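Local coordinates for protein arylesterase (Sulfolobus solfataricus, PDB 5L2P) that hydrolyses aromatic esters, p-nitrophenyl fatty acid esters and organophosphates such as paraoxon, at residues A[149-154]-A[299-304]; A[163-168]-A[174-179]; A[238-243]-A[262-267]. All coordinates share one frame; numbering follows the deposited sequence.

Following the chain from its N terminus, strand 150-154 comes first, and its partner helix 299-304 comes almost at the end, so contact 1 closes a loop of 144 residues that encloses both of the others. Contact 2 closes early and tightly: helix 163-168 turns back through a short connection onto 174-179. Contact 3, joining 238-243 to 262-267, opens only after contact 2 has closed; the two follow in series and do not cross. All three reach one sheet through neighbouring strands, contact 1 from the face carrying the C-terminal helix and contacts 2 and 3 from the face carrying helices 157-171 and 254-266.

Contact 1 (A[149-154]-A[299-304]); sequences KIATFG and ALLKDI
A151 and L301 mark one of the points where strand and helix backbones draw together, their CA atoms 8.1 Å apart; K149 and I304 form the other, at 8.4 Å between CA atoms. Later helix residues thus lie against earlier strand residues: the chains run in roughly opposed senses, and the helix comes down toward the strand with its C-terminal end. At such a separation the intervening layer must be built of side chains, and L301 is the main contribution from the helix. L301 points toward the strand with CG anti to its own carbonyl carbon (chi1 -70°), which carries the CD2 methyl to within 4.1 Å of A151 CB. This is a single methyl-to-methyl contact, and L301 widens its footing by also touching V78 of the next strand and C105 of helix 95-105.

At the other end the meeting is polar. K149 runs its chain, extended beyond CG, past the C-terminal end of the helix and bends at its final torsion (chi4 -57°). Its NZ remains 4.4 Å from I304 O, a long approach, because the ammonium is hydrogen-bonded to the next carbonyl, F305 O. A positive charge at a helix C terminus probably gains from the partial negative charge of the carbonyls there. On its outer side the helix meets a second subunit, where D303 forms a salt bridge with R291 of that subunit.

Packing of this kind belongs to the alpha/beta hydrolase fold: the C-terminal helix, which follows the probable catalytic histidine H281 in the chain, lies against a central parallel strand, here the one leading into the probable nucleophile elbow at S156.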
loop_
_atom_site.group_PDB
_atom_site.type_symbol
_atom_site.label_atom_id
_atom_site.label_comp_id
_atom_site.label_asym_id
_atom_site.label_seq_id
_atom_site.Cartn_x
_atom_site.Cartn_y
_atom_site.Cartn_z
ATOM N N LYS A 149 2.393 -4.451 38.349
ATOM C CA LYS A 149 2.747 -3.332 37.466
ATOM C C LYS A 149 4.091 -3.539 36.762
ATOM O O LYS A 149 4.891 -2.629 36.645
ATOM C CB LYS A 149 2.764 -2.013 38.224
ATOM C CG LYS A 149 1.436 -1.560 38.756
ATOM C CD LYS A 149 1.634 -0.245 39.505
ATOM C CE LYS A 149 0.400 0.304 40.192
ATOM N NZ LYS A 149 -0.677 0.479 39.221
ATOM N N ILE A 150 4.314 -4.746 36.263
ATOM C CA ILE A 150 5.505 -5.095 35.508
ATOM C C ILE A 150 5.219 -5.075 34.002
ATOM O O ILE A 150 4.371 -5.834 33.515
ATOM C CB ILE A 150 6.040 -6.480 35.929
ATOM C CG1 ILE A 150 6.281 -6.496 37.447
ATOM C CG2 ILE A 150 7.309 -6.813 35.144
ATOM C CD1 ILE A 150 6.791 -7.826 38.000
ATOM N N ALA A 151 5.946 -4.232 33.258
ATOM C CA ALA A 151 5.806 -4.171 31.805
ATOM C C ALA A 151 7.109 -4.589 31.118
ATOM O O ALA A 151 8.193 -4.509 31.725
ATOM C CB ALA A 151 5.462 -2.760 31.383
ATOM N N THR A 152 7.011 -5.018 29.850
ATOM C CA THR A 152 8.152 -5.323 29.049
ATOM C C THR A 152 8.302 -4.386 27.851
ATOM O O THR A 152 7.323 -3.904 27.295
ATOM C CB THR A 152 8.118 -6.771 28.574
ATOM O OG1 THR A 152 6.896 -7.037 27.883
ATOM C CG2 THR A 152 8.316 -7.747 29.759
ATOM N N PHE A 153 9.552 -4.124 27.452
ATOM C CA PHE A 153 9.870 -3.196 26.378
ATOM C C PHE A 153 11.085 -3.716 25.610
ATOM O O PHE A 153 11.985 -4.310 26.192
ATOM C CB PHE A 153 10.128 -1.831 26.978
ATOM C CG PHE A 153 10.637 -0.821 26.006
ATOM C CD1 PHE A 153 12.009 -0.702 25.778
ATOM C CD2 PHE A 153 9.761 0.053 25.356
ATOM C CE1 PHE A 153 12.511 0.243 24.886
ATOM C CE2 PHE A 153 10.247 0.996 24.447
ATOM C CZ PHE A 153 11.641 1.096 24.234
ATOM N N GLY A 154 11.109 -3.534 24.299
ATOM C CA GLY A 154 12.152 -4.087 23.495
ATOM C C GLY A 154 12.110 -3.615 22.071
ATOM O O GLY A 154 11.048 -3.374 21.541
ATOM N N ALA A 299 4.959 8.077 28.484
ATOM C CA ALA A 299 3.721 8.729 28.886
ATOM C C ALA A 299 2.537 7.734 28.986
ATOM O O ALA A 299 1.722 7.824 29.896
ATOM C CB ALA A 299 3.367 9.845 27.914
ATOM N N LEU A 300 2.460 6.802 28.047
ATOM C CA LEU A 300 1.426 5.778 28.053
ATOM C C LEU A 300 1.614 4.758 29.140
ATOM O O LEU A 300 0.655 4.380 29.794
ATOM C CB LEU A 300 1.360 5.066 26.698
ATOM C CG LEU A 300 0.888 5.955 25.538
ATOM C CD1 LEU A 300 1.011 5.177 24.232
ATOM C CD2 LEU A 300 -0.538 6.437 25.766
ATOM N N LEU A 301 2.847 4.307 29.346
ATOM C CA LEU A 301 3.158 3.402 30.477
ATOM C C LEU A 301 2.895 4.037 31.828
ATOM O O LEU A 301 2.314 3.414 32.728
ATOM C CB LEU A 301 4.593 2.937 30.424
ATOM C CG LEU A 301 4.915 1.965 29.278
ATOM C CD1 LEU A 301 6.405 1.722 29.246
ATOM C CD2 LEU A 301 4.173 0.627 29.429
ATOM N N LYS A 302 3.327 5.278 31.964
ATOM C CA LYS A 302 3.071 6.057 33.191
ATOM C C LYS A 302 1.569 6.109 33.471
ATOM O O LYS A 302 1.127 5.966 34.585
ATOM C CB LYS A 302 3.621 7.457 33.008
ATOM C CG LYS A 302 3.351 8.402 34.152
ATOM C CD LYS A 302 3.846 9.778 33.766
ATOM C CE LYS A 302 3.410 10.836 34.743
ATOM N NZ LYS A 302 3.933 12.162 34.319
ATOM N N ASP A 303 0.789 6.285 32.423
ATOM C CA ASP A 303 -0.659 6.301 32.524
ATOM C C ASP A 303 -1.256 4.956 32.896
ATOM O O ASP A 303 -2.222 4.894 33.629
ATOM C CB ASP A 303 -1.251 6.764 31.197
ATOM C CG ASP A 303 -2.565 7.310 31.348
ATOM O OD1 ASP A 303 -3.465 6.481 31.502
ATOM O OD2 ASP A 303 -2.678 8.547 31.323
ATOM N N ILE A 304 -0.690 3.877 32.395
ATOM C CA ILE A 304 -1.100 2.544 32.844
ATOM C C ILE A 304 -0.684 2.270 34.296
ATOM O O ILE A 304 -1.388 1.596 35.008
ATOM C CB ILE A 304 -0.490 1.468 31.926
ATOM C CG1 ILE A 304 -1.133 1.521 30.544
ATOM C CG2 ILE A 304 -0.652 0.071 32.514
ATOM C CD1 ILE A 304 -0.331 0.831 29.466
#

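Contact 2 (A[163-168]-A[174-179]); sequences AATSLL and LKLTAQ
S166 lays its hydroxyl over the flat face of the Q179 side-chain amide. OG sits 3.2 Å from Q179 OE1 and 3.6 Å from Q179 CD, and it stands above the amide plane, almost straight over the oxygen, so this is packing of two polar groups, with S166 OG and Q179 NE2 bonded elsewhere. The S166 hydroxyl turns back along its own helix: with OG beside the backbone N (chi1 -70°) it reaches V162 O, one turn earlier, and bonds there. The Q179 amide is held from the chain leading into strand 242-248, where P241 O bonds NE2. Q179 gets across by taking CG between its backbone N and carbonyl carbon (chi1 57°) and then continuing extended, which brings OE1 to 4.2 Å from A163 CA. Both residues are buried; the hydroxyl and the amide NH2 have partners.

Further along, the contact becomes apolar. T165 offers its CG2 methyl to L176 CD1 at 4.2 Å, while its OG1 is bonded to L161 O, the same turn-back into the helix that S166 uses.

The two segments belong to a beta-alpha-beta unit in which strand 150-155 leads through helix 157-171 to strand 178-182, and the helix covers one face of the sheet. A178 points to the other face, where it meets L301 of helix 287-305. Helix 124-138 flanks the contact through I133, which T165 touches, and helix 254-266 reaches Q179 with Y260 and L264.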
loop_
_atom_site.group_PDB
_atom_site.type_symbol
_atom_site.label_atom_id
_atom_site.label_comp_id
_atom_site.label_asym_id
_atom_site.label_seq_id
_atom_site.Cartn_x
_atom_site.Cartn_y
_atom_site.Cartn_z
ATOM N N ALA A 163 7.521 -10.250 22.675
ATOM C CA ALA A 163 6.371 -11.068 22.217
ATOM C C ALA A 163 6.514 -12.499 22.710
ATOM O O ALA A 163 5.538 -13.099 23.209
ATOM C CB ALA A 163 6.247 -11.045 20.703
ATOM N N ALA A 164 7.743 -13.034 22.635
ATOM C CA ALA A 164 8.010 -14.426 23.060
ATOM C C ALA A 164 7.793 -14.605 24.568
ATOM O O ALA A 164 7.228 -15.583 25.005
ATOM C CB ALA A 164 9.424 -14.834 22.669
ATOM N N THR A 165 8.285 -13.651 25.341
ATOM C CA THR A 165 8.116 -13.590 26.778
ATOM C C THR A 165 6.685 -13.567 27.224
ATOM O O THR A 165 6.359 -14.086 28.279
ATOM C CB THR A 165 8.721 -12.256 27.253
ATOM O OG1 THR A 165 10.153 -12.338 27.175
ATOM C CG2 THR A 165 8.307 -11.858 28.636
ATOM N N SER A 166 5.859 -12.852 26.480
ATOM C CA SER A 166 4.435 -12.729 26.807
ATOM C C SER A 166 3.732 -14.080 26.694
ATOM O O SER A 166 2.825 -14.369 27.461
ATOM C CB SER A 166 3.756 -11.746 25.864
ATOM O OG SER A 166 4.188 -10.425 26.112
ATOM N N LEU A 167 4.162 -14.898 25.739
ATOM C CA LEU A 167 3.626 -16.243 25.591
ATOM C C LEU A 167 4.028 -17.167 26.723
ATOM O O LEU A 167 3.202 -17.971 27.197
ATOM C CB LEU A 167 4.093 -16.859 24.274
ATOM C CG LEU A 167 3.642 -16.164 22.981
ATOM C CD1 LEU A 167 4.283 -16.827 21.759
ATOM C CD2 LEU A 167 2.132 -16.244 22.921
ATOM N N LEU A 168 5.295 -17.073 27.156
ATOM C CA LEU A 168 5.768 -17.801 28.325
ATOM C C LEU A 168 5.073 -17.308 29.581
ATOM O O LEU A 168 4.785 -18.097 30.488
ATOM C CB LEU A 168 7.266 -17.631 28.507
ATOM C CG LEU A 168 8.164 -18.405 27.560
ATOM C CD1 LEU A 168 9.615 -18.126 27.876
ATOM C CD2 LEU A 168 7.919 -19.888 27.689
ATOM N N LEU A 174 2.083 -15.931 34.772
ATOM C CA LEU A 174 2.759 -14.755 35.293
ATOM C C LEU A 174 2.098 -13.524 34.658
ATOM O O LEU A 174 2.032 -13.403 33.431
ATOM C CB LEU A 174 4.255 -14.829 34.953
ATOM C CG LEU A 174 5.184 -13.732 35.510
ATOM C CD1 LEU A 174 6.598 -14.273 35.703
ATOM C CD2 LEU A 174 5.270 -12.491 34.633
ATOM N N LYS A 175 1.609 -12.618 35.482
ATOM C CA LYS A 175 0.914 -11.446 34.966
ATOM C C LYS A 175 1.883 -10.327 34.626
ATOM O O LYS A 175 2.769 -9.987 35.408
ATOM C CB LYS A 175 -0.138 -10.924 35.949
ATOM C CG LYS A 175 -1.077 -9.917 35.304
ATOM C CD LYS A 175 -1.466 -8.775 36.242
ATOM C CE LYS A 175 -2.091 -7.634 35.454
ATOM N NZ LYS A 175 -2.334 -6.433 36.290
ATOM N N LEU A 176 1.701 -9.762 33.438
ATOM C CA LEU A 176 2.406 -8.571 33.009
ATOM C C LEU A 176 1.343 -7.560 32.718
ATOM O O LEU A 176 0.338 -7.888 32.149
ATOM C CB LEU A 176 3.216 -8.832 31.732
ATOM C CG LEU A 176 4.337 -9.850 31.901
ATOM C CD1 LEU A 176 4.958 -10.220 30.575
ATOM C CD2 LEU A 176 5.408 -9.320 32.822
ATOM N N THR A 177 1.579 -6.318 33.100
ATOM C CA THR A 177 0.576 -5.293 32.889
ATOM C C THR A 177 0.566 -4.792 31.456
ATOM O O THR A 177 -0.485 -4.388 30.959
ATOM C CB THR A 177 0.707 -4.128 33.909
ATOM O OG1 THR A 177 -0.383 -3.219 33.735
ATOM C CG2 THR A 177 1.991 -3.369 33.723
ATOM N N ALA A 178 1.719 -4.815 30.798
ATOM C CA ALA A 178 1.853 -4.299 29.441
ATOM C C ALA A 178 3.053 -4.873 28.695
ATOM O O ALA A 178 3.966 -5.423 29.281
ATOM C CB ALA A 178 1.968 -2.793 29.477
ATOM N N GLN A 179 3.010 -4.762 27.366
ATOM C CA GLN A 179 4.128 -5.155 26.502
ATOM C C GLN A 179 4.315 -4.103 25.414
ATOM O O GLN A 179 3.342 -3.626 24.808
ATOM C CB GLN A 179 3.855 -6.524 25.859
ATOM C CG GLN A 179 2.565 -6.585 25.048
ATOM C CD GLN A 179 2.479 -7.882 24.267
ATOM O OE1 GLN A 179 3.496 -8.361 23.712
ATOM N NE2 GLN A 179 1.266 -8.486 24.228
#

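Contact 3 (A[238-243]-A[262-267]); sequences SNLPQA and YRLMES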
loop_
_atom_site.group_PDB
_atom_site.type_symbol
_atom_site.label_atom_id
_atom_site.label_comp_id
_atom_site.label_asym_id
_atom_site.label_seq_id
_atom_site.Cartn_x
_atom_site.Cartn_y
_atom_site.Cartn_z
ATOM N N SER A 238 -4.667 -14.562 22.518
ATOM C CA SER A 238 -5.536 -13.892 23.503
ATOM C C SER A 238 -4.928 -13.997 24.901
ATOM O O SER A 238 -4.009 -14.773 25.118
ATOM C CB SER A 238 -6.926 -14.525 23.501
ATOM O OG SER A 238 -6.875 -15.856 24.017
ATOM N N ASN A 239 -5.493 -13.247 25.853
ATOM C CA ASN A 239 -5.033 -13.230 27.242
ATOM C C ASN A 239 -3.556 -12.872 27.362
ATOM O O ASN A 239 -2.837 -13.384 28.205
ATOM C CB ASN A 239 -5.306 -14.579 27.918
ATOM C CG ASN A 239 -6.782 -14.851 28.105
ATOM O OD1 ASN A 239 -7.576 -13.936 28.353
ATOM N ND2 ASN A 239 -7.154 -16.130 28.032
ATOM N N LEU A 240 -3.117 -11.993 26.484
ATOM C CA LEU A 240 -1.803 -11.466 26.521
ATOM C C LEU A 240 -1.922 -10.046 27.028
ATOM O O LEU A 240 -3.010 -9.467 27.007
ATOM C CB LEU A 240 -1.164 -11.500 25.128
ATOM C CG LEU A 240 -0.776 -12.886 24.622
ATOM C CD1 LEU A 240 -0.196 -12.744 23.227
ATOM C CD2 LEU A 240 0.252 -13.550 25.517
ATOM N N PRO A 241 -0.784 -9.464 27.466
ATOM C CA PRO A 241 -0.867 -8.142 28.056
ATOM C C PRO A 241 -1.259 -7.067 27.038
ATOM O O PRO A 241 -0.959 -7.174 25.856
ATOM C CB PRO A 241 0.543 -7.912 28.645
ATOM C CG PRO A 241 1.398 -8.984 28.144
ATOM C CD PRO A 241 0.546 -10.079 27.621
ATOM N N GLN A 242 -1.915 -6.044 27.531
ATOM C CA GLN A 242 -2.154 -4.837 26.767
ATOM C C GLN A 242 -0.866 -4.398 26.022
ATOM O O GLN A 242 0.235 -4.282 26.643
ATOM C CB GLN A 242 -2.615 -3.771 27.771
ATOM C CG GLN A 242 -2.886 -2.396 27.207
ATOM C CD GLN A 242 -3.344 -1.423 28.290
ATOM O OE1 GLN A 242 -3.270 -1.729 29.493
ATOM N NE2 GLN A 242 -3.836 -0.250 27.868
ATOM N N ALA A 243 -0.994 -4.129 24.723
ATOM C CA ALA A 243 0.167 -3.899 23.865
ATOM C C ALA A 243 0.290 -2.506 23.259
ATOM O O ALA A 243 -0.690 -1.908 22.867
ATOM C CB ALA A 243 0.185 -4.921 22.749
ATOM N N TYR A 262 -2.579 -6.345 14.822
ATOM C CA TYR A 262 -3.960 -6.680 14.453
ATOM C C TYR A 262 -4.410 -8.011 15.050
ATOM O O TYR A 262 -5.531 -8.116 15.528
ATOM C CB TYR A 262 -4.232 -6.638 12.946
ATOM C CG TYR A 262 -5.671 -7.057 12.664
ATOM C CD1 TYR A 262 -6.753 -6.360 13.217
ATOM C CD2 TYR A 262 -5.949 -8.166 11.872
ATOM C CE1 TYR A 262 -8.065 -6.766 12.985
ATOM C CE2 TYR A 262 -7.250 -8.579 11.620
ATOM C CZ TYR A 262 -8.311 -7.887 12.196
ATOM O OH TYR A 262 -9.611 -8.281 11.966
ATOM N N ARG A 263 -3.539 -9.009 15.030
ATOM C CA ARG A 263 -3.853 -10.294 15.626
ATOM C C ARG A 263 -4.210 -10.205 17.115
ATOM O O ARG A 263 -5.104 -10.932 17.596
ATOM C CB ARG A 263 -2.714 -11.300 15.420
ATOM C CG ARG A 263 -2.721 -11.907 14.036
ATOM C CD ARG A 263 -3.665 -13.089 13.908
ATOM N NE ARG A 263 -3.171 -14.307 14.553
ATOM C CZ ARG A 263 -2.145 -15.049 14.114
ATOM N NH1 ARG A 263 -1.418 -14.681 13.033
ATOM N NH2 ARG A 263 -1.817 -16.160 14.779
ATOM N N LEU A 264 -3.497 -9.352 17.841
ATOM C CA LEU A 264 -3.818 -9.086 19.237
ATOM C C LEU A 264 -5.204 -8.431 19.359
ATOM O O LEU A 264 -5.974 -8.823 20.198
ATOM C CB LEU A 264 -2.777 -8.179 19.869
ATOM C CG LEU A 264 -1.376 -8.812 20.066
ATOM C CD1 LEU A 264 -0.386 -7.748 20.553
ATOM C CD2 LEU A 264 -1.320 -10.003 21.013
ATOM N N MET A 265 -5.505 -7.425 18.531
ATOM C CA MET A 265 -6.788 -6.748 18.565
ATOM C C MET A 265 -7.927 -7.714 18.308
ATOM O O MET A 265 -8.952 -7.681 18.999
ATOM C CB MET A 265 -6.863 -5.665 17.513
ATOM C CG MET A 265 -6.174 -4.386 17.869
ATOM S SD MET A 265 -6.189 -3.251 16.441
ATOM C CE MET A 265 -5.049 -1.969 17.036
ATOM N N GLU A 266 -7.741 -8.563 17.312
ATOM C CA GLU A 266 -8.709 -9.570 16.978
ATOM C C GLU A 266 -8.905 -10.594 18.089
ATOM O O GLU A 266 -10.016 -11.129 18.231
ATOM C CB GLU A 266 -8.245 -10.253 15.720
ATOM C CG GLU A 266 -9.295 -11.062 15.012
ATOM C CD GLU A 266 -8.719 -11.717 13.768
ATOM O OE1 GLU A 266 -7.551 -11.348 13.379
ATOM O OE2 GLU A 266 -9.444 -12.569 13.171
ATOM N N SER A 267 -7.861 -10.836 18.893
ATOM C CA SER A 267 -7.916 -11.796 19.998
ATOM C C SER A 267 -8.456 -11.182 21.262
ATOM O O SER A 267 -8.532 -11.846 22.261
ATOM C CB SER A 267 -6.508 -12.347 20.311
ATOM O OG SER A 267 -5.953 -12.986 19.169
#
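Apolar contact is made by L264, which forks between A243 and L240. Its CG lies beside the backbone N (chi1 -69°), which swings the branch toward the strand and places the L264 CD1 methyl 3.6 Å from A243 CB and the L264 CD2 methyl 3.7 Å from L240 CD1. The side chains of L240 and L264 cross at about a right angle.

Van der Waals contact joins the two serines, where the chains come nearest, with the S238 and S267 CA atoms 4.7 Å apart. S238 CB rests on S267 O at 3.4 Å, and S267 CB in turn lies 3.6 Å from S238 N.

Hydrogen bonds serve each segment separately. S267 OG donates to R263 O across one helical turn (2.7 Å), meeting it at a C=O...donor angle of 152° and tilted 26° from the carbonyl plane; the serine hydroxyl thereby occupies a carbonyl in the last turn. S238 OG is bonded to D236 OD1, and S238 O accepts from R170 of helix 157-171.

Helix 254-266 is the crossover of a beta-alpha-beta unit between strands 242-248 and 271-276: A243 bonds through its backbone to L272. Q179 of strand 178-182 packs against L240 and A243. The contact thus reaches helix 157-171 through L240, which touches S166, and strand 271-276 through A243 and L264, which both touch T271.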